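Local coordinates for protein thioesterase superfamily (PDB 2OAF) that probably hydrolyses acyl-coenzyme A thioesters as a hot-dog fold thioesterase, though its own substrate is not known, at residues 32-36 with 37-41; 42-45 with 46-49; 97-101 with 102-106; 109-113 with 114-118; 139-142 with 143-146. All coordinates share one frame; numbering follows the deposited sequence.

Interaction 1: residues 32-36 with 37-41. With PO4 (phosphate ion), chain C.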
loop_
_atom_site.group_PDB
_atom_site.type_symbol
_atom_site.label_atom_id
_atom_site.label_comp_id
_atom_site.label_asym_id
_atom_site.label_seq_id
_atom_site.Cartn_x
_atom_site.Cartn_y
_atom_site.Cartn_z
ATOM N N LYS B 32 -0.378 11.179 -13.053
ATOM C CA LYS B 32 0.162 10.203 -14.013
ATOM C C LYS B 32 1.622 9.846 -13.769
ATOM O O LYS B 32 2.302 9.381 -14.695
ATOM C CB LYS B 32 -0.046 10.621 -15.485
ATOM C CG LYS B 32 -1.459 10.980 -15.852
ATOM C CD LYS B 32 -1.522 11.545 -17.267
ATOM C CE LYS B 32 -2.959 11.851 -17.749
ATOM N NZ LYS B 32 -3.501 13.131 -17.206
ATOM N N ILE B 33 2.067 10.010 -12.523
ATOM C CA ILE B 33 3.396 9.610 -12.100
ATOM C C ILE B 33 3.249 8.829 -10.794
ATOM O O ILE B 33 2.203 8.894 -10.155
ATOM C CB ILE B 33 4.306 10.856 -11.937
ATOM C CG1 ILE B 33 3.753 11.782 -10.866
ATOM C CG2 ILE B 33 4.375 11.650 -13.283
ATOM C CD1 ILE B 33 4.710 12.889 -10.480
ATOM N N ALA B 34 4.293 8.124 -10.387
ATOM C CA ALA B 34 4.266 7.310 -9.173
ATOM C C ALA B 34 3.982 8.236 -7.998
ATOM O O ALA B 34 4.623 9.291 -7.877
ATOM C CB ALA B 34 5.645 6.545 -8.972
ATOM N N TYR B 35 3.020 7.869 -7.148
ATOM C CA TYR B 35 2.767 8.641 -5.942
ATOM C C TYR B 35 3.993 8.606 -5.015
ATOM O O TYR B 35 4.592 7.558 -4.747
ATOM C CB TYR B 35 1.573 8.096 -5.190
ATOM C CG TYR B 35 1.225 8.789 -3.883
ATOM C CD1 TYR B 35 1.015 10.154 -3.837
ATOM C CD2 TYR B 35 1.025 8.044 -2.707
ATOM C CE1 TYR B 35 0.652 10.768 -2.675
ATOM C CE2 TYR B 35 0.660 8.655 -1.545
ATOM C CZ TYR B 35 0.482 10.026 -1.528
ATOM O OH TYR B 35 0.078 10.654 -0.375
ATOM N N THR B 36 4.326 9.780 -4.485
ATOM C CA THR B 36 5.448 9.945 -3.584
ATOM C C THR B 36 5.388 8.950 -2.452
ATOM O O THR B 36 6.410 8.404 -2.106
ATOM C CB THR B 36 5.505 11.388 -3.047
ATOM O OG1 THR B 36 5.604 12.301 -4.144
ATOM C CG2 THR B 36 6.694 11.555 -2.150
ATOM N N GLY B 37 4.211 8.681 -1.911
ATOM C CA GLY B 37 4.032 7.721 -0.832
ATOM C C GLY B 37 4.459 6.305 -1.096
ATOM O O GLY B 37 4.711 5.590 -0.159
ATOM N N HIS B 38 4.555 5.909 -2.368
ATOM C CA HIS B 38 4.989 4.557 -2.735
ATOM C C HIS B 38 6.477 4.503 -2.916
ATOM O O HIS B 38 7.047 3.425 -2.925
ATOM C CB HIS B 38 4.329 4.153 -4.066
ATOM C CG HIS B 38 2.839 4.076 -4.001
ATOM N ND1 HIS B 38 2.177 3.533 -2.924
ATOM C CD2 HIS B 38 1.879 4.454 -4.882
ATOM C CE1 HIS B 38 0.873 3.613 -3.130
ATOM N NE2 HIS B 38 0.669 4.162 -4.312
ATOM N N LEU B 39 7.126 5.641 -3.122
ATOM C CA LEU B 39 8.554 5.589 -3.482
ATOM C C LEU B 39 9.432 4.979 -2.394
ATOM O O LEU B 39 10.347 4.192 -2.700
ATOM C CB LEU B 39 9.076 6.958 -3.975
ATOM C CG LEU B 39 8.423 7.528 -5.252
ATOM C CD1 LEU B 39 8.989 8.896 -5.653
ATOM C CD2 LEU B 39 8.503 6.514 -6.407
ATOM N N PRO B 40 9.147 5.294 -1.118
ATOM C CA PRO B 40 9.924 4.647 -0.030
ATOM C C PRO B 40 9.815 3.121 -0.075
ATOM O O PRO B 40 10.766 2.417 0.215
ATOM C CB PRO B 40 9.254 5.197 1.228
ATOM C CG PRO B 40 8.695 6.574 0.787
ATOM C CD PRO B 40 8.173 6.276 -0.598
ATOM N N ARG B 41 8.639 2.623 -0.392
ATOM C CA ARG B 41 8.438 1.186 -0.526
ATOM C C ARG B 41 9.380 0.569 -1.550
ATOM O O ARG B 41 9.929 -0.518 -1.329
ATOM C CB ARG B 41 7.011 0.871 -0.958
ATOM C CG ARG B 41 6.821 -0.622 -1.262
ATOM C CD ARG B 41 5.391 -1.157 -1.114
ATOM N NE ARG B 41 4.447 -0.483 -1.992
ATOM C CZ ARG B 41 4.324 -0.714 -3.288
ATOM N NH1 ARG B 41 5.096 -1.607 -3.891
ATOM N NH2 ARG B 41 3.430 -0.029 -3.988
HETATM P P PO4 C . 2.480 1.922 0.548
HETATM O O1 PO4 C . 2.087 2.136 1.982
HETATM O O2 PO4 C . 1.890 3.003 -0.314
HETATM O O3 PO4 C . 3.983 2.027 0.445
HETATM O O4 PO4 C . 2.055 0.533 0.113
#

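Interaction 2: residues 42-45 with 46-49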
loop_
_atom_site.group_PDB
_atom_site.type_symbol
_atom_site.label_atom_id
_atom_site.label_comp_id
_atom_site.label_asym_id
_atom_site.label_seq_id
_atom_site.Cartn_x
_atom_site.Cartn_y
_atom_site.Cartn_z
ATOM N N PHE B 42 9.519 1.234 -2.700
ATOM C CA PHE B 42 10.424 0.747 -3.744
ATOM C C PHE B 42 11.860 0.747 -3.240
ATOM O O PHE B 42 12.606 -0.195 -3.483
ATOM C CB PHE B 42 10.393 1.617 -5.006
ATOM C CG PHE B 42 9.048 1.730 -5.674
ATOM C CD1 PHE B 42 8.115 0.699 -5.624
ATOM C CD2 PHE B 42 8.754 2.849 -6.426
ATOM C CE1 PHE B 42 6.901 0.812 -6.274
ATOM C CE2 PHE B 42 7.545 2.958 -7.086
ATOM C CZ PHE B 42 6.616 1.936 -7.002
ATOM N N ALA B 43 12.264 1.809 -2.559
ATOM C CA ALA B 43 13.643 1.881 -2.047
ATOM C C ALA B 43 13.935 0.786 -1.007
ATOM O O ALA B 43 15.009 0.172 -1.001
ATOM C CB ALA B 43 13.950 3.277 -1.488
ATOM N N LEU B 44 12.960 0.525 -0.155
ATOM C CA LEU B 44 13.083 -0.513 0.860
ATOM C C LEU B 44 13.154 -1.905 0.244
ATOM O O LEU B 44 13.929 -2.761 0.690
ATOM C CB LEU B 44 11.960 -0.389 1.886
ATOM C CG LEU B 44 12.238 0.460 3.145
ATOM C CD1 LEU B 44 12.915 1.762 2.801
ATOM C CD2 LEU B 44 10.929 0.722 3.938
ATOM N N GLU B 45 12.360 -2.132 -0.790
ATOM C CA GLU B 45 12.413 -3.377 -1.552
ATOM C C GLU B 45 13.829 -3.638 -2.121
ATOM O O GLU B 45 14.317 -4.767 -2.134
ATOM C CB GLU B 45 11.355 -3.325 -2.640
ATOM C CG GLU B 45 11.267 -4.554 -3.555
ATOM C CD GLU B 45 10.408 -4.297 -4.810
ATOM O OE1 GLU B 45 9.367 -3.570 -4.669
ATOM O OE2 GLU B 45 10.802 -4.807 -5.903
ATOM N N ALA B 46 14.481 -2.566 -2.559
ATOM C CA ALA B 46 15.839 -2.595 -3.057
ATOM C C ALA B 46 16.818 -3.031 -1.976
ATOM O O ALA B 46 17.759 -3.818 -2.228
ATOM C CB ALA B 46 16.213 -1.215 -3.576
ATOM N N ILE B 47 16.648 -2.481 -0.780
ATOM C CA ILE B 47 17.513 -2.826 0.342
ATOM C C ILE B 47 17.272 -4.288 0.747
ATOM O O ILE B 47 18.207 -5.033 1.002
ATOM C CB ILE B 47 17.265 -1.873 1.558
ATOM C CG1 ILE B 47 17.664 -0.410 1.215
ATOM C CG2 ILE B 47 17.980 -2.404 2.824
ATOM C CD1 ILE B 47 17.245 0.659 2.278
ATOM N N ASP B 48 16.017 -4.690 0.812
ATOM C CA ASP B 48 15.669 -6.090 1.053
ATOM C C ASP B 48 16.352 -7.008 0.025
ATOM O O ASP B 48 16.866 -8.072 0.392
ATOM C CB ASP B 48 14.147 -6.279 1.017
ATOM C CG ASP B 48 13.743 -7.723 1.176
ATOM O OD1 ASP B 48 13.643 -8.200 2.317
ATOM O OD2 ASP B 48 13.557 -8.388 0.155
ATOM N N ALA B 49 16.370 -6.594 -1.250
ATOM C CA ALA B 49 17.035 -7.360 -2.312
ATOM C C ALA B 49 18.562 -7.393 -2.140
ATOM O O ALA B 49 19.223 -8.351 -2.539
ATOM C CB ALA B 49 16.645 -6.823 -3.745
HETATM O O HOH W 1 13.235 -7.188 -2.422
#

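Interaction 3: residues 97-101 with 102-106. With PO4 (phosphate ion), chain H.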
loop_
_atom_site.group_PDB
_atom_site.type_symbol
_atom_site.label_atom_id
_atom_site.label_comp_id
_atom_site.label_asym_id
_atom_site.label_seq_id
_atom_site.Cartn_x
_atom_site.Cartn_y
_atom_site.Cartn_z
ATOM N N THR B 97 26.607 2.767 2.583
ATOM C CA THR B 97 27.486 3.905 2.569
ATOM C C THR B 97 28.306 3.983 3.863
ATOM O O THR B 97 29.385 4.579 3.892
ATOM C CB THR B 97 26.688 5.216 2.258
ATOM O OG1 THR B 97 27.597 6.259 1.883
ATOM C CG2 THR B 97 25.791 5.672 3.428
ATOM N N ARG B 98 27.813 3.332 4.916
ATOM C CA ARG B 98 28.405 3.433 6.219
ATOM C C ARG B 98 27.934 2.316 7.143
ATOM O O ARG B 98 26.769 1.951 7.115
ATOM C CB ARG B 98 27.985 4.799 6.779
ATOM C CG ARG B 98 28.074 4.895 8.254
ATOM C CD ARG B 98 27.846 6.297 8.782
ATOM N NE ARG B 98 28.650 6.426 9.992
ATOM C CZ ARG B 98 28.383 5.789 11.135
ATOM N NH1 ARG B 98 27.291 5.012 11.258
ATOM N NH2 ARG B 98 29.192 5.954 12.166
ATOM N N LEU B 99 28.835 1.803 7.979
ATOM C CA LEU B 99 28.469 0.870 9.040
ATOM C C LEU B 99 29.223 1.283 10.287
ATOM O O LEU B 99 30.427 1.262 10.295
ATOM C CB LEU B 99 28.849 -0.553 8.637
ATOM C CG LEU B 99 28.602 -1.673 9.663
ATOM C CD1 LEU B 99 27.118 -1.856 10.040
ATOM C CD2 LEU B 99 29.213 -2.967 9.110
ATOM N N GLY B 100 28.519 1.713 11.326
ATOM C CA GLY B 100 29.160 2.010 12.580
ATOM C C GLY B 100 29.074 0.797 13.471
ATOM O O GLY B 100 28.901 -0.318 13.001
ATOM N N THR B 101 29.194 1.027 14.764
ATOM C CA THR B 101 29.097 -0.038 15.747
ATOM C C THR B 101 27.651 -0.463 15.886
ATOM O O THR B 101 27.366 -1.643 16.047
ATOM C CB THR B 101 29.592 0.447 17.113
ATOM O OG1 THR B 101 30.921 0.963 16.980
ATOM C CG2 THR B 101 29.576 -0.679 18.133
ATOM N N LYS B 102 26.745 0.510 15.841
ATOM C CA LYS B 102 25.321 0.237 16.073
ATOM C C LYS B 102 24.410 0.332 14.835
ATOM O O LYS B 102 23.393 -0.338 14.804
ATOM C CB LYS B 102 24.820 1.117 17.222
ATOM C CG LYS B 102 25.400 0.635 18.584
ATOM C CD LYS B 102 25.057 1.549 19.777
ATOM C CE LYS B 102 25.679 2.953 19.631
ATOM N NZ LYS B 102 25.840 3.636 20.955
ATOM N N SER B 103 24.757 1.137 13.829
ATOM C CA SER B 103 23.850 1.358 12.709
ATOM C C SER B 103 24.525 1.173 11.360
ATOM O O SER B 103 25.725 1.279 11.257
ATOM C CB SER B 103 23.297 2.785 12.757
ATOM O OG SER B 103 24.346 3.695 12.462
ATOM N N ILE B 104 23.688 0.941 10.336
ATOM C CA ILE B 104 24.112 0.865 8.949
ATOM C C ILE B 104 23.294 1.866 8.141
ATOM O O ILE B 104 22.124 2.058 8.427
ATOM C CB ILE B 104 23.904 -0.571 8.410
ATOM C CG1 ILE B 104 24.534 -0.731 7.007
ATOM C CG2 ILE B 104 22.385 -0.967 8.411
ATOM C CD1 ILE B 104 24.456 -2.145 6.484
ATOM N N THR B 105 23.901 2.515 7.155
ATOM C CA THR B 105 23.161 3.390 6.259
ATOM C C THR B 105 23.332 2.893 4.844
ATOM O O THR B 105 24.457 2.688 4.363
ATOM C CB THR B 105 23.614 4.838 6.346
ATOM O OG1 THR B 105 23.461 5.305 7.688
ATOM C CG2 THR B 105 22.823 5.736 5.370
ATOM N N PHE B 106 22.186 2.695 4.198
ATOM C CA PHE B 106 22.102 2.321 2.804
ATOM C C PHE B 106 21.718 3.533 2.007
ATOM O O PHE B 106 20.797 4.268 2.405
ATOM C CB PHE B 106 21.022 1.260 2.594
ATOM C CG PHE B 106 21.422 -0.109 3.070
ATOM C CD1 PHE B 106 22.116 -0.964 2.247
ATOM C CD2 PHE B 106 21.100 -0.538 4.337
ATOM C CE1 PHE B 106 22.480 -2.230 2.679
ATOM C CE2 PHE B 106 21.452 -1.806 4.759
ATOM C CZ PHE B 106 22.144 -2.647 3.916
HETATM P P PO4 H . 26.785 4.276 15.146
HETATM O O1 PO4 H . 27.955 5.203 14.849
HETATM O O2 PO4 H . 26.615 3.320 13.994
HETATM O O3 PO4 H . 27.117 3.534 16.434
HETATM O O4 PO4 H . 25.495 5.070 15.273
HETATM O O HOH W 2 24.985 4.657 10.024
#

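Interaction 4: residues 109-113 with 114-118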
loop_
_atom_site.group_PDB
_atom_site.type_symbol
_atom_site.label_atom_id
_atom_site.label_comp_id
_atom_site.label_asym_id
_atom_site.label_seq_id
_atom_site.Cartn_x
_atom_site.Cartn_y
_atom_site.Cartn_z
ATOM N N ASP B 109 19.667 4.954 -5.188
ATOM C CA ASP B 109 19.347 5.904 -6.247
ATOM C C ASP B 109 18.364 5.157 -7.139
ATOM O O ASP B 109 18.654 4.040 -7.640
ATOM C CB ASP B 109 20.537 6.312 -7.123
ATOM C CG ASP B 109 21.531 7.240 -6.428
ATOM O OD1 ASP B 109 21.266 7.700 -5.296
ATOM O OD2 ASP B 109 22.597 7.509 -7.046
ATOM N N GLY B 110 17.227 5.785 -7.375
ATOM C CA GLY B 110 16.207 5.224 -8.270
ATOM C C GLY B 110 16.387 5.904 -9.608
ATOM O O GLY B 110 16.274 7.131 -9.685
ATOM N N VAL B 111 16.708 5.110 -10.639
ATOM C CA VAL B 111 17.112 5.621 -11.953
ATOM C C VAL B 111 16.256 5.018 -13.039
ATOM O O VAL B 111 16.032 3.804 -13.037
ATOM C CB VAL B 111 18.596 5.258 -12.223
ATOM C CG1 VAL B 111 19.035 5.848 -13.552
ATOM C CG2 VAL B 111 19.474 5.770 -11.052
ATOM N N GLN B 112 15.710 5.862 -13.918
ATOM C CA GLN B 112 14.865 5.403 -15.017
ATOM C C GLN B 112 15.378 5.931 -16.337
ATOM O O GLN B 112 15.444 7.146 -16.528
ATOM C CB GLN B 112 13.411 5.859 -14.837
ATOM C CG GLN B 112 12.625 5.029 -13.868
ATOM C CD GLN B 112 11.130 5.142 -14.068
ATOM O OE1 GLN B 112 10.591 6.233 -14.228
ATOM N NE2 GLN B 112 10.445 4.004 -13.987
ATOM N N ASP B 113 15.743 5.021 -17.239
ATOM C CA ASP B 113 16.349 5.408 -18.487
ATOM C C ASP B 113 17.540 6.334 -18.263
ATOM O O ASP B 113 17.768 7.312 -18.999
ATOM C CB ASP B 113 15.305 6.022 -19.391
ATOM C CG ASP B 113 15.280 5.371 -20.741
ATOM O OD1 ASP B 113 15.618 4.180 -20.801
ATOM O OD2 ASP B 113 14.880 6.034 -21.704
ATOM N N GLY B 114 18.332 5.989 -17.251
ATOM C CA GLY B 114 19.525 6.763 -16.878
ATOM C C GLY B 114 19.343 8.070 -16.152
ATOM O O GLY B 114 20.327 8.689 -15.747
ATOM N N VAL B 115 18.095 8.509 -15.995
ATOM C CA VAL B 115 17.777 9.702 -15.231
ATOM C C VAL B 115 17.608 9.339 -13.762
ATOM O O VAL B 115 16.826 8.441 -13.424
ATOM C CB VAL B 115 16.426 10.334 -15.702
ATOM C CG1 VAL B 115 16.107 11.634 -14.919
ATOM C CG2 VAL B 115 16.446 10.597 -17.221
ATOM N N THR B 116 18.300 10.054 -12.878
ATOM C CA THR B 116 18.160 9.819 -11.449
ATOM C C THR B 116 16.897 10.501 -10.958
ATOM O O THR B 116 16.803 11.719 -10.902
ATOM C CB THR B 116 19.373 10.335 -10.688
ATOM O OG1 THR B 116 20.515 9.637 -11.165
ATOM C CG2 THR B 116 19.219 10.107 -9.162
ATOM N N CYS B 117 15.896 9.683 -10.679
ATOM C CA CYS B 117 14.596 10.172 -10.257
ATOM C C CYS B 117 14.582 10.502 -8.776
ATOM O O CYS B 117 13.923 11.464 -8.357
ATOM C CB CYS B 117 13.525 9.146 -10.568
ATOM S SG CYS B 117 13.457 8.836 -12.352
ATOM N N PHE B 118 15.224 9.663 -7.967
ATOM C CA PHE B 118 15.337 9.966 -6.535
ATOM C C PHE B 118 16.632 9.431 -5.940
ATOM O O PHE B 118 17.241 8.512 -6.463
ATOM C CB PHE B 118 14.130 9.470 -5.724
ATOM C CG PHE B 118 13.968 7.964 -5.683
ATOM C CD1 PHE B 118 14.769 7.176 -4.882
ATOM C CD2 PHE B 118 12.993 7.349 -6.435
ATOM C CE1 PHE B 118 14.629 5.792 -4.853
ATOM C CE2 PHE B 118 12.799 5.973 -6.369
ATOM C CZ PHE B 118 13.640 5.190 -5.575
#

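Interaction 5: residues 139-142 with 143-146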
loop_
_atom_site.group_PDB
_atom_site.type_symbol
_atom_site.label_atom_id
_atom_site.label_comp_id
_atom_site.label_asym_id
_atom_site.label_seq_id
_atom_site.Cartn_x
_atom_site.Cartn_y
_atom_site.Cartn_z
ATOM N N ASP B 139 29.425 -9.347 14.094
ATOM C CA ASP B 139 30.654 -9.489 13.345
ATOM C C ASP B 139 30.444 -10.203 12.026
ATOM O O ASP B 139 31.076 -9.839 11.041
ATOM C CB ASP B 139 31.733 -10.267 14.147
ATOM C CG ASP B 139 32.234 -9.512 15.381
ATOM O OD1 ASP B 139 32.020 -8.281 15.492
ATOM O OD2 ASP B 139 32.854 -10.172 16.249
ATOM N N HIS B 140 29.615 -11.241 11.993
ATOM C CA HIS B 140 29.444 -11.989 10.726
ATOM C C HIS B 140 28.762 -11.133 9.667
ATOM O O HIS B 140 29.091 -11.241 8.500
ATOM C CB HIS B 140 28.706 -13.338 10.877
ATOM C CG HIS B 140 27.256 -13.217 11.257
ATOM N ND1 HIS B 140 26.842 -12.926 12.540
ATOM C CD2 HIS B 140 26.124 -13.389 10.528
ATOM C CE1 HIS B 140 25.520 -12.904 12.580
ATOM N NE2 HIS B 140 25.060 -13.188 11.376
ATOM N N LEU B 141 27.833 -10.275 10.067
ATOM C CA LEU B 141 27.232 -9.356 9.113
ATOM C C LEU B 141 28.236 -8.274 8.688
ATOM O O LEU B 141 28.334 -7.939 7.513
ATOM C CB LEU B 141 25.915 -8.771 9.669
ATOM C CG LEU B 141 24.832 -9.851 9.856
ATOM C CD1 LEU B 141 23.533 -9.231 10.283
ATOM C CD2 LEU B 141 24.603 -10.763 8.590
ATOM N N ARG B 142 29.013 -7.758 9.630
ATOM C CA ARG B 142 30.033 -6.797 9.297
ATOM C C ARG B 142 30.937 -7.324 8.186
ATOM O O ARG B 142 31.332 -6.589 7.288
ATOM C CB ARG B 142 30.855 -6.507 10.542
ATOM C CG ARG B 142 31.974 -5.513 10.304
ATOM C CD ARG B 142 32.622 -5.152 11.593
ATOM N NE ARG B 142 31.737 -4.418 12.491
ATOM C CZ ARG B 142 31.550 -3.103 12.446
ATOM N NH1 ARG B 142 32.142 -2.346 11.523
ATOM N NH2 ARG B 142 30.737 -2.541 13.327
ATOM N N ALA B 143 31.304 -8.594 8.282
ATOM C CA ALA B 143 32.205 -9.216 7.305
ATOM C C ALA B 143 31.588 -9.253 5.908
ATOM O O ALA B 143 32.296 -9.087 4.916
ATOM C CB ALA B 143 32.599 -10.617 7.754
ATOM N N LEU B 144 30.266 -9.428 5.832
ATOM C CA LEU B 144 29.547 -9.405 4.554
ATOM C C LEU B 144 29.364 -8.004 4.000
ATOM O O LEU B 144 29.332 -7.826 2.774
ATOM C CB LEU B 144 28.121 -9.970 4.696
ATOM C CG LEU B 144 27.977 -11.426 5.101
ATOM C CD1 LEU B 144 26.478 -11.739 5.166
ATOM C CD2 LEU B 144 28.741 -12.370 4.146
ATOM N N ILE B 145 29.175 -7.027 4.896
ATOM C CA ILE B 145 28.800 -5.664 4.505
ATOM C C ILE B 145 30.014 -4.825 4.048
ATOM O O ILE B 145 30.007 -4.208 2.985
ATOM C CB ILE B 145 28.128 -4.932 5.684
ATOM C CG1 ILE B 145 26.809 -5.632 6.065
ATOM C CG2 ILE B 145 27.914 -3.457 5.307
ATOM C CD1 ILE B 145 26.337 -5.376 7.489
ATOM N N GLU B 146 31.065 -4.823 4.866
ATOM C CA GLU B 146 32.239 -3.943 4.655
ATOM C C GLU B 146 32.883 -3.942 3.269
ATOM O O GLU B 146 33.271 -2.865 2.776
ATOM C CB GLU B 146 33.307 -4.201 5.737
ATOM C CG GLU B 146 32.860 -3.611 7.060
ATOM C CD GLU B 146 33.867 -3.710 8.185
ATOM O OE1 GLU B 146 34.700 -4.650 8.209
ATOM O OE2 GLU B 146 33.779 -2.832 9.070
#

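Interaction 1: residues 32-36 with 37-41
Y35 and H38 meet in an edge-to-face (T-shaped) pair: the edge of the tyrosine ring, CD2 foremost, is directed at one face of the imidazole, with the ring centroids 5.6 Å apart and the planes at 79°. The tyrosine CB comes in beside the imidazole, 3.7 Å from H38 CD2. The phenol ring also lies over the backbone of G37, with G37 N 3.3 Å from Y35 CD2. That position follows from CG being anti to the tyrosine's own backbone N (chi1 178°), which lays the ring beside the carbonyl carbon and over G37, where a CB would clash with it. A34 CB rests against L39 CD2 at 3.8 Å. Two backbone bonds fix the turn, H38 N to Y35 O (2.9 Å) and L39 N to T36 O (3.0 Å), each donor standing well above the carbonyl plane, consistent with the 3-10 turn that leads into helix 39-54. An alanine in place of Y35 would probably uncover the face of H38 and the amide of G37, leaving the imidazole freer to turn. Further out, H38 ND1 makes a weak bond to a phosphate ion (2.7 Å to O2), the oxygen lying at the ring edge; R41 NE reaches O4 of that ion weakly, and H38 and R41 of the second subunit bind it too. The phosphate, probably from the crystallisation liquor, thus sits between two copies of the helix start, where the paired histidines and arginines would be expected to make the surroundings attractive to an anion.

Interaction 2: residues 42-45 with 46-49
Four successive i to i+4 bonds run through 42-49, A46 N to F42 O, I47 N to A43 O, D48 N to L44 O and A49 N to E45 O, of which the D48 bond is the shortest and straightest (2.8 Å, 173°). Side chains add little direct contact: L44 CD1 and I47 CD1 approach only to 4.5 Å, while A46 CB sits 3.2 Å from A43 O and I47 CG1 lies 3.5 Å from the same oxygen. On the polar flank one water bridges the turn, donating to E45 O (2.7 Å) and to D48 OD2 (2.9 Å). The aspartate presents this oxygen with CG anti to its backbone N (chi1 176°), and its OD1 accepts from the backbone N of W60. E45 carries its carboxylate away on an extended chain to H19 of strand 17-21. Both acids are therefore engaged beyond their own helix, and E45 O receives the water in addition to the amide of A49. A43, L44 and I47 face F122 of strand 115-128, A46 meets C92 and T94 of strand 90-99, and W60 covers L44 and I47. This is the long central helix of the hot-dog fold, wrapped by its curved antiparallel sheet.

Interaction 3: residues 97-101 with 102-106
T97 and R98 share T105 opposite them: T97 N bonds T105 O at 2.8 Å, R98 N reaches the same oxygen only weakly, and T105 N returns a bond to R98 O (2.9 Å). G100 N to S103 O (2.8 Å) closes the hairpin. Among apolar contacts, T97 and T105 lie side by side, their CG2 methyls 3.5 Å apart, while L99 CD1 packs obliquely on I104 CB at 3.8 Å, on the face turned to I145 and F126. The polar contacts gather round a phosphate ion, probably from the crystallisation liquor. R98, bent at chi3, brings its guanidinium edge round so that NH1 and NH2 donate to phosphate O2 and O1, the former bond nearly straight (175°). S103 gives O2 both its backbone N and its OG (2.8 Å), and K102 N donates to O3. One water accepts from R98 NH1, donates to S103 OG and also bonds T105 OG1, itself bonded to T123. T97 OG1 bonds Q10. The phosphate thus sits at the turn, held by R98, K102 and S103, so close to G100 that a CB would strike O2. The pairing is a beta hairpin between strands 90-99 and 103-112 with a classic beta bulge at T97 and R98, part of the hot-dog sheet.

Interaction 4: residues 109-113 with 114-118
F118 turns its ring over G110 in a CH-pi contact, G110 CA lying 3.8 Å from the ring centroid and 15° off the normal. With CG between the backbone N and the carbonyl carbon (chi1 65°), the ring folds back across the partner strand, where any CB on G110 would collide with it. Replacing F118 by an alanine would probably strip this cover from G110 and open a gap toward L90, M78 and F80, which the ring also touches. Two side-chain contacts are looser: Q112 CB meets C117 SG at 3.9 Å, and V111 CG2 stands 4.0 Å from T116 OG1, a hydroxyl that accepts from R12. V111 CG1 packs more tightly, 3.4 Å from G114 C. In the backbone, G110 O takes two hydrogen bonds, from C117 N (2.8 Å) and, in its carbonyl plane on a lone pair, from F118 N (3.2 Å), while G110 N donates to F118 O. Q112 N donates to V115 O (2.9 Å). V115 N donates in return to Q112 O (3.0 Å). D109 forms salt bridges with R107 and R12, and Q112 NE2 holds T85 O. These features define a beta hairpin with a two-residue loop, D113 and G114, in a type I' turn from Q112 to V115, and a classic bulge where C117 and F118 both face G110, joining strands 103-112 and 115-128 of the hot-dog sheet.

Interaction 5: residues 139-142 with 143-146
R142 grips E146 one helical turn on in a salt bridge, NH1 to OE2 at 3.0 Å with an N-H...O angle of 155°. The carboxylate oxygen lies at the guanidinium edge, close to its plane, yet the donor comes from above the plane of the carboxylate; the two flat groups are turned 75° apart, so one N-H does the work and no two-pronged pairing forms. R142 runs out with CG anti to its backbone N (chi1 179°) and then bends at chi3, which brings its head back beside the glutamate. The aliphatic part of the arginine takes part as well, CG lying 3.4 Å from E146 CD. The backbones of the pair are joined by a nearly straight bond from E146 N to R142 O (3.0 Å). The other terminal nitrogen, NH2, is held by G100 O, which would limit rotation of the head. L141 carries the apolar flank: the L141 and L144 side chains run at a slant to each other, CD2 of the first 4.0 Å from CD1 of the second, and L141 CB meets I145 CD1 at 4.1 Å. I145 N bonds L141 O at 2.9 Å, and the CG1 of the same isoleucine presses against that oxygen. A143, more exposed, bonds D139 O through its backbone N and lays CB near the carbonyls of the first turn. The short helix 139-145 packs against the hairpin of strands 90-99 and 103-112, R142 and I145 touching L99, while I145 also reaches W50 and W51 of helix 39-54 and L141 and L144 rest on H55.

Along the chain the five contacts come in series, none nested or crossing, each joining adjoining segments. Interaction 1 turns the loop after strand 17-21 into helix 39-54, and interaction 2 continues along that helix, close to the centre of the chain. Interactions 3 and 4 close the two successive hairpins that share strand 103-112, at its two ends, with centres 24 Å apart. The helix touches both: I47 packs on F106 and A43 on F118. Interaction 5 comes last, on the far side of the chain's centre from interactions 1 and 4, and its helix is tied to interaction 3 through a probable hydrogen bond between R142 and G100 and by I104 against I145.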